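Local coordinates for CIR protein (Plasmodium chabaudi chabaudi, PDB 6ZYV), which is of unknown function but belongs to the PIR (Cir/Yir/Bir) variant antigen family of malaria parasites, associated with infected red blood cells, at residues Ala152-Phe157 with Lys209-Ile214; Asn148-Ile153 with Thr203-Tyr208; Tyr158-Ser163 with Asp190-Phe195; Trp94-Leu99 with His108-Phe113. The protein carries 5 engineered substitutions. All coordinates share one frame; numbering follows the deposited sequence.

Contact 1 of 4, residues Ala152-Phe157 with Lys209-Ile214. Engineered in segment 152-157: A152 (natural residue Ser).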
# COMPACT_ATOMS: atom_id res chain seq x y z
N ALA A 152 -6.74 -4.62 -14.65
CA ALA A 152 -8.17 -4.33 -14.71
C ALA A 152 -8.87 -4.26 -13.33
O ALA A 152 -9.79 -3.47 -13.19
CB ALA A 152 -8.88 -5.34 -15.60
N ILE A 153 -8.41 -5.02 -12.32
CA ILE A 153 -9.03 -4.99 -11.00
C ILE A 153 -8.25 -4.19 -9.96
O ILE A 153 -8.82 -3.90 -8.91
CB ILE A 153 -9.40 -6.39 -10.44
CG1 ILE A 153 -8.29 -7.42 -10.60
CG2 ILE A 153 -10.66 -6.96 -11.08
CD1 ILE A 153 -7.58 -7.72 -9.39
N ILE A 154 -6.97 -3.88 -10.19
CA ILE A 154 -6.16 -3.20 -9.17
C ILE A 154 -6.83 -1.90 -8.59
O ILE A 154 -6.89 -1.82 -7.36
CB ILE A 154 -4.69 -2.96 -9.62
CG1 ILE A 154 -3.91 -4.30 -9.62
CG2 ILE A 154 -3.96 -1.94 -8.72
CD1 ILE A 154 -3.90 -5.04 -8.25
N PRO A 155 -7.37 -0.94 -9.37
CA PRO A 155 -8.02 0.24 -8.74
C PRO A 155 -9.19 -0.10 -7.80
O PRO A 155 -9.27 0.46 -6.72
CB PRO A 155 -8.48 1.07 -9.94
CG PRO A 155 -7.57 0.68 -11.04
CD PRO A 155 -7.36 -0.80 -10.84
N LYS A 156 -10.05 -1.04 -8.18
CA LYS A 156 -11.17 -1.48 -7.33
C LYS A 156 -10.68 -2.31 -6.14
O LYS A 156 -11.24 -2.21 -5.05
CB LYS A 156 -12.22 -2.24 -8.16
CG LYS A 156 -12.94 -1.32 -9.13
CD LYS A 156 -13.86 -2.07 -10.12
CE LYS A 156 -14.25 -1.19 -11.30
NZ LYS A 156 -15.18 -1.86 -12.27
N PHE A 157 -9.63 -3.10 -6.33
CA PHE A 157 -9.04 -3.90 -5.25
C PHE A 157 -8.47 -2.96 -4.18
O PHE A 157 -8.61 -3.22 -2.97
CB PHE A 157 -7.96 -4.84 -5.83
CG PHE A 157 -7.20 -5.67 -4.82
CD1 PHE A 157 -7.65 -6.93 -4.46
CD2 PHE A 157 -6.06 -5.19 -4.23
CE1 PHE A 157 -6.94 -7.70 -3.53
CE2 PHE A 157 -5.36 -5.95 -3.30
CZ PHE A 157 -5.81 -7.19 -2.95
N LYS A 209 -4.29 -14.83 -6.55
CA LYS A 209 -3.81 -15.52 -5.35
C LYS A 209 -2.61 -14.83 -4.69
O LYS A 209 -2.40 -14.98 -3.48
CB LYS A 209 -3.45 -17.01 -5.63
CG LYS A 209 -4.63 -18.02 -5.79
CD LYS A 209 -4.29 -19.09 -6.91
CE LYS A 209 -4.12 -20.57 -6.55
NZ LYS A 209 -3.80 -21.42 -7.74
N GLN A 210 -1.82 -14.08 -5.48
CA GLN A 210 -0.67 -13.38 -4.96
C GLN A 210 -0.99 -12.00 -4.41
O GLN A 210 -0.18 -11.46 -3.66
CB GLN A 210 0.46 -13.30 -5.98
CG GLN A 210 1.12 -14.63 -6.26
CD GLN A 210 2.58 -14.46 -6.66
OE1 GLN A 210 2.97 -14.78 -7.78
NE2 GLN A 210 3.40 -13.93 -5.75
N ILE A 211 -2.13 -11.39 -4.79
CA ILE A 211 -2.51 -10.08 -4.19
C ILE A 211 -3.52 -10.28 -3.04
O ILE A 211 -3.52 -9.51 -2.09
CB ILE A 211 -2.96 -9.02 -5.21
CG1 ILE A 211 -4.26 -9.45 -5.92
CG2 ILE A 211 -1.86 -8.81 -6.21
CD1 ILE A 211 -4.88 -8.37 -6.79
N LEU A 212 -4.34 -11.35 -3.11
CA LEU A 212 -5.29 -11.71 -2.07
C LEU A 212 -4.70 -11.69 -0.62
O LEU A 212 -5.38 -11.14 0.25
CB LEU A 212 -5.93 -13.06 -2.40
CG LEU A 212 -6.94 -13.62 -1.41
CD1 LEU A 212 -8.06 -12.63 -1.14
CD2 LEU A 212 -7.52 -14.95 -1.92
N PRO A 213 -3.47 -12.20 -0.31
CA PRO A 213 -2.97 -12.13 1.09
C PRO A 213 -2.99 -10.76 1.77
O PRO A 213 -3.08 -10.71 2.98
CB PRO A 213 -1.54 -12.67 0.98
CG PRO A 213 -1.62 -13.62 -0.17
CD PRO A 213 -2.52 -12.92 -1.17
N ILE A 214 -2.95 -9.67 1.02
CA ILE A 214 -3.06 -8.32 1.58
C ILE A 214 -4.40 -8.18 2.37
O ILE A 214 -4.43 -7.71 3.51
CB ILE A 214 -3.02 -7.28 0.42
CG1 ILE A 214 -1.63 -7.23 -0.27
CG2 ILE A 214 -3.49 -5.91 0.87
CD1 ILE A 214 -1.67 -6.59 -1.67
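The phenyl ring of F157 receives I211 over one face and I214 at its edge. The methyl CD1 of I211 stands 3.9 Å from the centroid of the F157 ring and only 9° off the ring normal, a CH-pi contact centred on the face. At the edge, near the ring plane, I214 CD1 lies 4.1 Å from CE2 of F157. The rim atom CZ of F157 comes within 3.4 Å of the carbonyl O of I211, whose polar partner is the amide of its own segment, I214 N, at 3.2 Å. The F157 ring and the I211 side chain slide past each other in opposite directions. I211 CG1 lies between the backbone N and the carbonyl carbon (chi1 65°), and an extended second torsion carries CD1 outward to the ring.

The same methyl also serves two further residues: I153 CD1 and I154 CD1 each lie 3.8 Å from I211 CD1, both side chains crossing that of I211 obliquely. One carbon therefore meets a ring face and two isoleucine tips. The contact joins the start of helix 154-174 to the junction between helices 206-211 and 213-226. Around it, F195 of helix 181-198 touches F157 and I153, while M147 of helix 134-149 touches I154 and I211.

With no hydrogen bond across the segments, the contact depends on dispersion and CH-pi attraction, and hence on the fit of I211 CD1 among its three neighbours, with I214 at the ring edge.

Contact 2 of 4, residues Asn148-Ile153 with Thr203-Tyr208; sequences NMNKAI and TDDSSY. Engineered in segment 148-153: A152 (natural residue Ser).
N150 grips S207 through its amide: ND2 donates to the carbonyl O of S207 at 3.1 Å with a nearly straight N-H...O angle of 168°. The acceptor lies close to the amide plane of N150, whereas the donor stands above the carbonyl plane of S207, 72° out of it. Beside this bond, M149 CB packs on the hydroxyl of S207, with OG at 3.3 Å. I153 CD1 also reaches the edge of the Y208 ring, 4.0 Å from Y208 CD1, the two side chains crossing at about a right angle.

The remaining polar atom of the N150 amide works through solvent. A water donates to N150 OD1 at 2.6 Å and also to D205 OD2 at 3.2 Å. D205 is the N-cap of helix 206-211: its OD2 accepts from the backbone N of Y208, also at 3.2 Å, with the amide approaching from above the carboxylate plane. N150 meanwhile is the first residue to leave helical geometry after helix 134-149, so the contact links the C-terminal end of one helix to the capped N-terminal end of another.

Further out, ND2 of N150 has a second acceptor, the carbonyl O of L146 in the last turns of helix 134-149, which fixes the amide from its own side. The hydroxyl of Y208 is paired with that of Y192 on helix 181-198, and F195 and L196 of that helix touch the Y208 side chain.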
# COMPACT_ATOMS: atom_id res chain seq x y z
N ASN A 148 0.41 -5.54 -13.27
CA ASN A 148 0.05 -5.59 -14.67
C ASN A 148 -0.85 -6.77 -14.99
O ASN A 148 -1.77 -6.62 -15.78
CB ASN A 148 1.31 -5.63 -15.56
CG ASN A 148 1.83 -4.25 -15.82
OD1 ASN A 148 1.43 -3.60 -16.80
ND2 ASN A 148 2.70 -3.75 -14.94
N MET A 149 -0.62 -7.92 -14.36
CA MET A 149 -1.46 -9.11 -14.56
C MET A 149 -2.89 -8.90 -14.05
O MET A 149 -3.83 -9.50 -14.57
CB MET A 149 -0.85 -10.33 -13.85
CG MET A 149 0.42 -10.91 -14.49
SD MET A 149 0.40 -11.12 -16.28
CE MET A 149 2.12 -11.74 -16.58
N ASN A 150 -3.06 -8.04 -13.04
CA ASN A 150 -4.34 -7.74 -12.43
C ASN A 150 -4.78 -6.29 -12.74
O ASN A 150 -5.64 -5.80 -12.03
CB ASN A 150 -4.18 -7.86 -10.89
CG ASN A 150 -3.99 -9.27 -10.36
OD1 ASN A 150 -4.89 -10.11 -10.43
ND2 ASN A 150 -2.82 -9.55 -9.81
N LYS A 151 -4.17 -5.60 -13.74
CA LYS A 151 -4.40 -4.17 -14.00
C LYS A 151 -5.88 -3.78 -14.06
O LYS A 151 -6.23 -2.74 -13.50
CB LYS A 151 -3.64 -3.65 -15.22
CG LYS A 151 -3.98 -4.30 -16.56
CD LYS A 151 -3.23 -3.59 -17.68
CE LYS A 151 -3.17 -4.39 -18.94
NZ LYS A 151 -2.05 -5.37 -18.92
N ALA A 152 -6.74 -4.62 -14.65
CA ALA A 152 -8.17 -4.33 -14.71
C ALA A 152 -8.87 -4.26 -13.33
O ALA A 152 -9.79 -3.47 -13.19
CB ALA A 152 -8.88 -5.34 -15.60
N ILE A 153 -8.41 -5.02 -12.32
CA ILE A 153 -9.03 -4.99 -11.00
C ILE A 153 -8.25 -4.19 -9.96
O ILE A 153 -8.82 -3.90 -8.91
CB ILE A 153 -9.40 -6.39 -10.44
CG1 ILE A 153 -8.29 -7.42 -10.60
CG2 ILE A 153 -10.66 -6.96 -11.08
CD1 ILE A 153 -7.58 -7.72 -9.39
N THR A 203 -11.09 -16.30 -7.84
CA THR A 203 -10.15 -16.27 -6.71
C THR A 203 -9.07 -17.35 -6.79
O THR A 203 -8.09 -17.27 -6.04
CB THR A 203 -10.91 -16.30 -5.39
OG1 THR A 203 -11.58 -17.56 -5.27
CG2 THR A 203 -11.90 -15.17 -5.26
N ASP A 204 -9.22 -18.34 -7.71
CA ASP A 204 -8.24 -19.38 -7.95
C ASP A 204 -7.21 -19.02 -9.06
O ASP A 204 -6.31 -19.82 -9.35
CB ASP A 204 -8.94 -20.72 -8.25
CG ASP A 204 -8.01 -21.92 -8.21
OD1 ASP A 204 -7.02 -21.88 -7.45
OD2 ASP A 204 -8.29 -22.91 -8.94
N ASP A 205 -7.31 -17.83 -9.67
CA ASP A 205 -6.36 -17.37 -10.66
C ASP A 205 -5.00 -17.12 -9.96
O ASP A 205 -4.98 -16.56 -8.88
CB ASP A 205 -6.93 -16.09 -11.32
CG ASP A 205 -5.95 -15.27 -12.12
OD1 ASP A 205 -5.34 -15.82 -13.06
OD2 ASP A 205 -5.79 -14.06 -11.81
N SER A 206 -3.88 -17.57 -10.56
CA SER A 206 -2.53 -17.46 -10.04
C SER A 206 -2.18 -16.06 -9.59
O SER A 206 -1.62 -15.90 -8.50
CB SER A 206 -1.49 -17.89 -11.08
OG SER A 206 -1.61 -19.25 -11.47
N SER A 207 -2.50 -15.05 -10.43
CA SER A 207 -2.21 -13.64 -10.17
C SER A 207 -3.04 -13.09 -9.06
O SER A 207 -2.55 -12.24 -8.31
CB SER A 207 -2.47 -12.81 -11.42
OG SER A 207 -1.58 -13.24 -12.43
N TYR A 208 -4.33 -13.49 -9.01
CA TYR A 208 -5.18 -12.98 -7.96
C TYR A 208 -4.72 -13.53 -6.60
O TYR A 208 -4.64 -12.78 -5.64
CB TYR A 208 -6.65 -13.26 -8.21
CG TYR A 208 -7.51 -12.52 -7.21
CD1 TYR A 208 -7.71 -11.14 -7.31
CD2 TYR A 208 -8.03 -13.17 -6.09
CE1 TYR A 208 -8.41 -10.44 -6.34
CE2 TYR A 208 -8.76 -12.48 -5.13
CZ TYR A 208 -8.94 -11.11 -5.26
OH TYR A 208 -9.63 -10.39 -4.32
O HOH W 1 -6.81 -11.06 -11.91

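Contact 3 of 4, residues Tyr158-Ser163 with Asp190-Phe195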
# COMPACT_ATOMS: atom_id res chain seq x y z
N TYR A 158 -7.85 -1.86 -4.61
CA TYR A 158 -7.29 -0.84 -3.73
C TYR A 158 -8.38 -0.17 -2.89
O TYR A 158 -8.15 0.12 -1.73
CB TYR A 158 -6.52 0.23 -4.54
CG TYR A 158 -5.74 1.17 -3.65
CD1 TYR A 158 -4.54 0.77 -3.09
CD2 TYR A 158 -6.26 2.39 -3.26
CE1 TYR A 158 -3.82 1.60 -2.22
CE2 TYR A 158 -5.57 3.22 -2.37
CZ TYR A 158 -4.34 2.83 -1.86
OH TYR A 158 -3.64 3.63 -0.98
N ASP A 159 -9.57 0.05 -3.45
CA ASP A 159 -10.71 0.59 -2.70
C ASP A 159 -11.12 -0.36 -1.56
O ASP A 159 -11.44 0.10 -0.47
CB ASP A 159 -11.89 0.86 -3.62
CG ASP A 159 -11.70 2.14 -4.44
OD1 ASP A 159 -11.03 3.07 -3.94
OD2 ASP A 159 -12.23 2.20 -5.58
N ILE A 160 -11.06 -1.68 -1.79
CA ILE A 160 -11.33 -2.67 -0.75
C ILE A 160 -10.25 -2.57 0.35
O ILE A 160 -10.56 -2.58 1.53
CB ILE A 160 -11.41 -4.09 -1.35
CG1 ILE A 160 -12.47 -4.17 -2.47
CG2 ILE A 160 -11.66 -5.14 -0.26
CD1 ILE A 160 -13.88 -3.86 -2.02
N PHE A 161 -8.98 -2.45 -0.06
CA PHE A 161 -7.86 -2.29 0.86
C PHE A 161 -8.03 -1.03 1.73
O PHE A 161 -7.73 -1.04 2.92
CB PHE A 161 -6.54 -2.23 0.06
CG PHE A 161 -5.33 -1.92 0.89
CD1 PHE A 161 -4.90 -2.80 1.86
CD2 PHE A 161 -4.64 -0.74 0.73
CE1 PHE A 161 -3.78 -2.52 2.62
CE2 PHE A 161 -3.52 -0.47 1.49
CZ PHE A 161 -3.10 -1.36 2.44
N LYS A 162 -8.51 0.05 1.10
CA LYS A 162 -8.79 1.32 1.77
C LYS A 162 -9.87 1.14 2.83
O LYS A 162 -9.73 1.67 3.93
CB LYS A 162 -9.23 2.37 0.74
CG LYS A 162 -8.12 3.33 0.33
CD LYS A 162 -8.66 4.72 -0.07
CE LYS A 162 -9.58 4.70 -1.28
NZ LYS A 162 -9.82 6.08 -1.83
N SER A 163 -10.94 0.38 2.53
CA SER A 163 -12.01 0.07 3.47
C SER A 163 -11.48 -0.73 4.66
O SER A 163 -11.91 -0.51 5.79
CB SER A 163 -13.13 -0.71 2.80
OG SER A 163 -13.84 0.14 1.92
N ASP A 190 -19.28 -7.90 2.79
CA ASP A 190 -20.30 -7.72 1.76
C ASP A 190 -19.73 -6.90 0.59
O ASP A 190 -19.99 -7.21 -0.56
CB ASP A 190 -21.55 -7.02 2.33
CG ASP A 190 -22.39 -7.88 3.27
OD1 ASP A 190 -22.13 -9.10 3.36
OD2 ASP A 190 -23.31 -7.33 3.91
N GLU A 191 -18.96 -5.85 0.89
CA GLU A 191 -18.33 -4.99 -0.11
C GLU A 191 -17.30 -5.80 -0.93
O GLU A 191 -17.22 -5.64 -2.14
CB GLU A 191 -17.65 -3.81 0.59
CG GLU A 191 -17.08 -2.78 -0.38
CD GLU A 191 -16.20 -1.71 0.23
OE1 GLU A 191 -15.98 -1.75 1.46
OE2 GLU A 191 -15.71 -0.83 -0.53
N TYR A 192 -16.55 -6.67 -0.26
CA TYR A 192 -15.58 -7.52 -0.92
C TYR A 192 -16.28 -8.60 -1.80
O TYR A 192 -15.85 -8.85 -2.93
CB TYR A 192 -14.66 -8.15 0.12
CG TYR A 192 -13.67 -9.10 -0.50
CD1 TYR A 192 -12.72 -8.66 -1.41
CD2 TYR A 192 -13.72 -10.46 -0.21
CE1 TYR A 192 -11.83 -9.54 -2.00
CE2 TYR A 192 -12.81 -11.34 -0.78
CZ TYR A 192 -11.87 -10.88 -1.68
OH TYR A 192 -11.03 -11.77 -2.30
N GLN A 193 -17.38 -9.20 -1.30
CA GLN A 193 -18.15 -10.18 -2.07
C GLN A 193 -18.70 -9.52 -3.35
O GLN A 193 -18.63 -10.12 -4.41
CB GLN A 193 -19.32 -10.74 -1.23
CG GLN A 193 -20.17 -11.79 -1.96
CD GLN A 193 -19.38 -13.04 -2.25
OE1 GLN A 193 -19.16 -13.88 -1.38
NE2 GLN A 193 -18.92 -13.20 -3.49
N LYS A 194 -19.16 -8.27 -3.25
CA LYS A 194 -19.65 -7.50 -4.38
C LYS A 194 -18.50 -7.21 -5.36
O LYS A 194 -18.71 -7.26 -6.56
CB LYS A 194 -20.33 -6.20 -3.92
CG LYS A 194 -20.98 -5.44 -5.06
CD LYS A 194 -21.97 -4.37 -4.57
CE LYS A 194 -22.56 -3.56 -5.71
NZ LYS A 194 -21.59 -2.59 -6.26
N PHE A 195 -17.29 -6.95 -4.86
CA PHE A 195 -16.12 -6.73 -5.70
C PHE A 195 -15.82 -8.01 -6.55
O PHE A 195 -15.52 -7.90 -7.73
CB PHE A 195 -14.92 -6.30 -4.84
CG PHE A 195 -13.56 -6.50 -5.48
CD1 PHE A 195 -13.08 -5.60 -6.43
CD2 PHE A 195 -12.79 -7.61 -5.17
CE1 PHE A 195 -11.87 -5.82 -7.05
CE2 PHE A 195 -11.58 -7.83 -5.80
CZ PHE A 195 -11.12 -6.94 -6.72
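I160 fills the middle of this contact by pointing its branches at three residues of the facing helix. I160 CD1 lies 3.8 Å from E191 CG and 3.9 Å from F195 CB, while the other branch, CG2, reaches Y192 CD1 at 3.9 Å. I160 slides past the E191 chain in the opposite direction, crosses Y192 at about a right angle and sets CG1 as well as CD1 against F195 CB.

E191 adds a polar end to this apolar patch. CG sits anti to the backbone N (chi1 -174°) and the chain is extended beyond it, so its methylene lies against I160 while the carboxylate goes on to S163. S163 OG donates to OE1 of E191 at 2.9 Å, on the syn lone pair.

The two helical segments run antiparallel, at 174° with axes 10.4 Å apart, as in an up-down pair from helices 154-174 and 181-198. L215 of helix 213-226 touches both I160 and Y192, placing a third helix against the pair. The C12-C165 disulfide ties helix 154-174 covalently to helix 8-20.

E191 thus joins both kinds of contact, its aliphatic part in the I160 cluster and its carboxylate receiving a hydroxyl donor. D159 is a like-charged neighbour, its OD2 6.8 Å from E191 OE2; any repulsion is likely to be modest, the long salt bridge of K162 may offset part of D159's charge, and the S163 bond would help stabilise E191.

Contact 4 of 4, residues Trp94-Leu99 with His108-Phe113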
# COMPACT_ATOMS: atom_id res chain seq x y z
N TRP A 94 0.30 0.86 -3.67
CA TRP A 94 0.02 2.29 -3.51
C TRP A 94 0.50 3.03 -4.76
O TRP A 94 -0.22 3.90 -5.27
CB TRP A 94 0.72 2.85 -2.26
CG TRP A 94 0.63 4.34 -2.13
CD1 TRP A 94 -0.44 5.07 -1.69
CD2 TRP A 94 1.63 5.31 -2.53
NE1 TRP A 94 -0.14 6.41 -1.73
CE2 TRP A 94 1.13 6.58 -2.23
CE3 TRP A 94 2.94 5.21 -3.05
CZ2 TRP A 94 1.88 7.76 -2.47
CZ3 TRP A 94 3.66 6.37 -3.30
CH2 TRP A 94 3.13 7.62 -3.02
N LEU A 95 1.69 2.69 -5.27
CA LEU A 95 2.25 3.31 -6.45
C LEU A 95 1.35 3.10 -7.66
O LEU A 95 1.13 4.04 -8.43
CB LEU A 95 3.68 2.79 -6.69
CG LEU A 95 4.44 3.47 -7.84
CD1 LEU A 95 4.52 4.98 -7.66
CD2 LEU A 95 5.84 2.84 -8.00
N SER A 96 0.76 1.89 -7.81
CA SER A 96 -0.17 1.57 -8.90
C SER A 96 -1.41 2.44 -8.80
O SER A 96 -1.89 2.94 -9.81
CB SER A 96 -0.58 0.10 -8.85
OG SER A 96 0.59 -0.68 -8.94
N TYR A 97 -1.93 2.62 -7.59
CA TYR A 97 -3.07 3.47 -7.33
C TYR A 97 -2.75 4.93 -7.76
O TYR A 97 -3.56 5.53 -8.45
CB TYR A 97 -3.51 3.36 -5.84
CG TYR A 97 -4.13 4.62 -5.29
CD1 TYR A 97 -5.44 4.96 -5.59
CD2 TYR A 97 -3.39 5.50 -4.51
CE1 TYR A 97 -6.00 6.14 -5.12
CE2 TYR A 97 -3.93 6.70 -4.06
CZ TYR A 97 -5.24 7.02 -4.36
OH TYR A 97 -5.80 8.20 -3.90
N ILE A 98 -1.59 5.47 -7.36
CA ILE A 98 -1.18 6.83 -7.70
C ILE A 98 -1.06 7.01 -9.22
O ILE A 98 -1.61 7.97 -9.77
CB ILE A 98 0.16 7.19 -6.99
CG1 ILE A 98 -0.04 7.25 -5.47
CG2 ILE A 98 0.78 8.52 -7.55
CD1 ILE A 98 -1.00 8.30 -5.02
N LEU A 99 -0.37 6.10 -9.89
CA LEU A 99 -0.21 6.18 -11.32
C LEU A 99 -1.55 6.05 -12.04
O LEU A 99 -1.79 6.77 -13.00
CB LEU A 99 0.83 5.17 -11.83
CG LEU A 99 2.28 5.37 -11.32
CD1 LEU A 99 3.23 4.43 -12.03
CD2 LEU A 99 2.77 6.81 -11.54
N HIS A 108 0.15 0.48 -16.82
CA HIS A 108 0.89 0.29 -18.07
C HIS A 108 2.21 1.09 -18.12
O HIS A 108 3.08 0.72 -18.89
CB HIS A 108 0.01 0.63 -19.28
CG HIS A 108 -0.41 2.07 -19.32
ND1 HIS A 108 -1.26 2.60 -18.37
CD2 HIS A 108 -0.05 3.04 -20.18
CE1 HIS A 108 -1.40 3.87 -18.69
NE2 HIS A 108 -0.70 4.19 -19.77
N THR A 109 2.36 2.16 -17.32
CA THR A 109 3.59 2.93 -17.23
C THR A 109 4.36 2.69 -15.93
O THR A 109 5.34 3.36 -15.70
CB THR A 109 3.34 4.45 -17.39
OG1 THR A 109 2.70 4.98 -16.22
CG2 THR A 109 2.54 4.79 -18.62
N LEU A 110 3.89 1.79 -15.04
CA LEU A 110 4.52 1.50 -13.76
C LEU A 110 5.98 1.04 -13.88
O LEU A 110 6.83 1.60 -13.18
CB LEU A 110 3.67 0.47 -12.99
CG LEU A 110 4.27 -0.15 -11.73
CD1 LEU A 110 4.44 0.88 -10.65
CD2 LEU A 110 3.39 -1.27 -11.23
N LYS A 111 6.28 0.03 -14.74
CA LYS A 111 7.65 -0.45 -14.91
C LYS A 111 8.59 0.68 -15.35
O LYS A 111 9.64 0.87 -14.76
CB LYS A 111 7.70 -1.64 -15.89
CG LYS A 111 9.07 -2.34 -15.93
CD LYS A 111 8.97 -3.78 -16.48
CE LYS A 111 10.31 -4.50 -16.38
NZ LYS A 111 10.29 -5.85 -17.00
N ASN A 112 8.13 1.47 -16.32
CA ASN A 112 8.86 2.62 -16.83
C ASN A 112 9.07 3.70 -15.75
O ASN A 112 10.18 4.20 -15.60
CB ASN A 112 8.14 3.19 -18.06
CG ASN A 112 8.82 4.38 -18.67
OD1 ASN A 112 8.43 5.54 -18.43
ND2 ASN A 112 9.88 4.14 -19.44
N PHE A 113 8.02 4.05 -14.99
CA PHE A 113 8.11 5.00 -13.89
C PHE A 113 9.11 4.53 -12.83
O PHE A 113 9.87 5.34 -12.33
CB PHE A 113 6.71 5.25 -13.25
CG PHE A 113 6.72 6.33 -12.19
CD1 PHE A 113 7.03 6.03 -10.87
CD2 PHE A 113 6.42 7.64 -12.52
CE1 PHE A 113 7.10 7.04 -9.92
CE2 PHE A 113 6.47 8.64 -11.56
CZ PHE A 113 6.83 8.34 -10.28
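Two successive helices, 81-101 and 110-118, fold against each other across a short connection, L95 and L99 of the first meeting L110 and F113 of the second. L99 has the most surface buried by the opposing segment. L99 CD1 lies 3.6 Å from the backbone CA of L110 and 3.8 Å from F113 CB, while CD2 sits over one face of the F113 ring. That CH-pi contact measures 4.0 Å from L99 CD2 to the F113 centroid, 17° off the normal and shifted toward the rim. A chi1 of -63° puts L99 CG anti to the carbonyl carbon, and each of the L99 methyls lies 4.0 Å from F113 CG.

One helical turn earlier, L95 CD2 meets L110 CD1 at 3.6 Å, and the other methyl of L95, CD1, approaches F113 CE1 at 4.0 Å. The second methyl of L110, CD2, rests 3.7 Å from S96 OG. M147 of helix 134-149 touches both S96 and L110, and I59 of helix 55-71 touches L95 and F113.

No hydrogen bond spans these segments; the pairing is buried and apolar, and the two hydroxyls beside the leucine methyls, S96 OG and T109 OG1, are hydrogen-bonded to I92 O and to E105.

Following the chain from the N terminus, contact 4 comes first, closing a short loop between helices 81-101 and 110-118 before the others open. Contacts 2 and 1 then start from neighbouring ground, sharing A152 and I153 where helix 134-149 gives way to helix 154-174. Each closes a loop of about 50 residues on helix 206-211, contact 1 reaching on into helix 213-226; contact 2 opens and closes slightly earlier, so the two cross. Contact 3 pairs helices 154-174 and 181-198 and nests inside both loops. Spatially, the carbonyl O of I153 lies near the F195 ring between contacts 2 and 3, stacked Y158 and Y97 join contact 3 to contact 4, and I154 meets S96 between contacts 1 and 4.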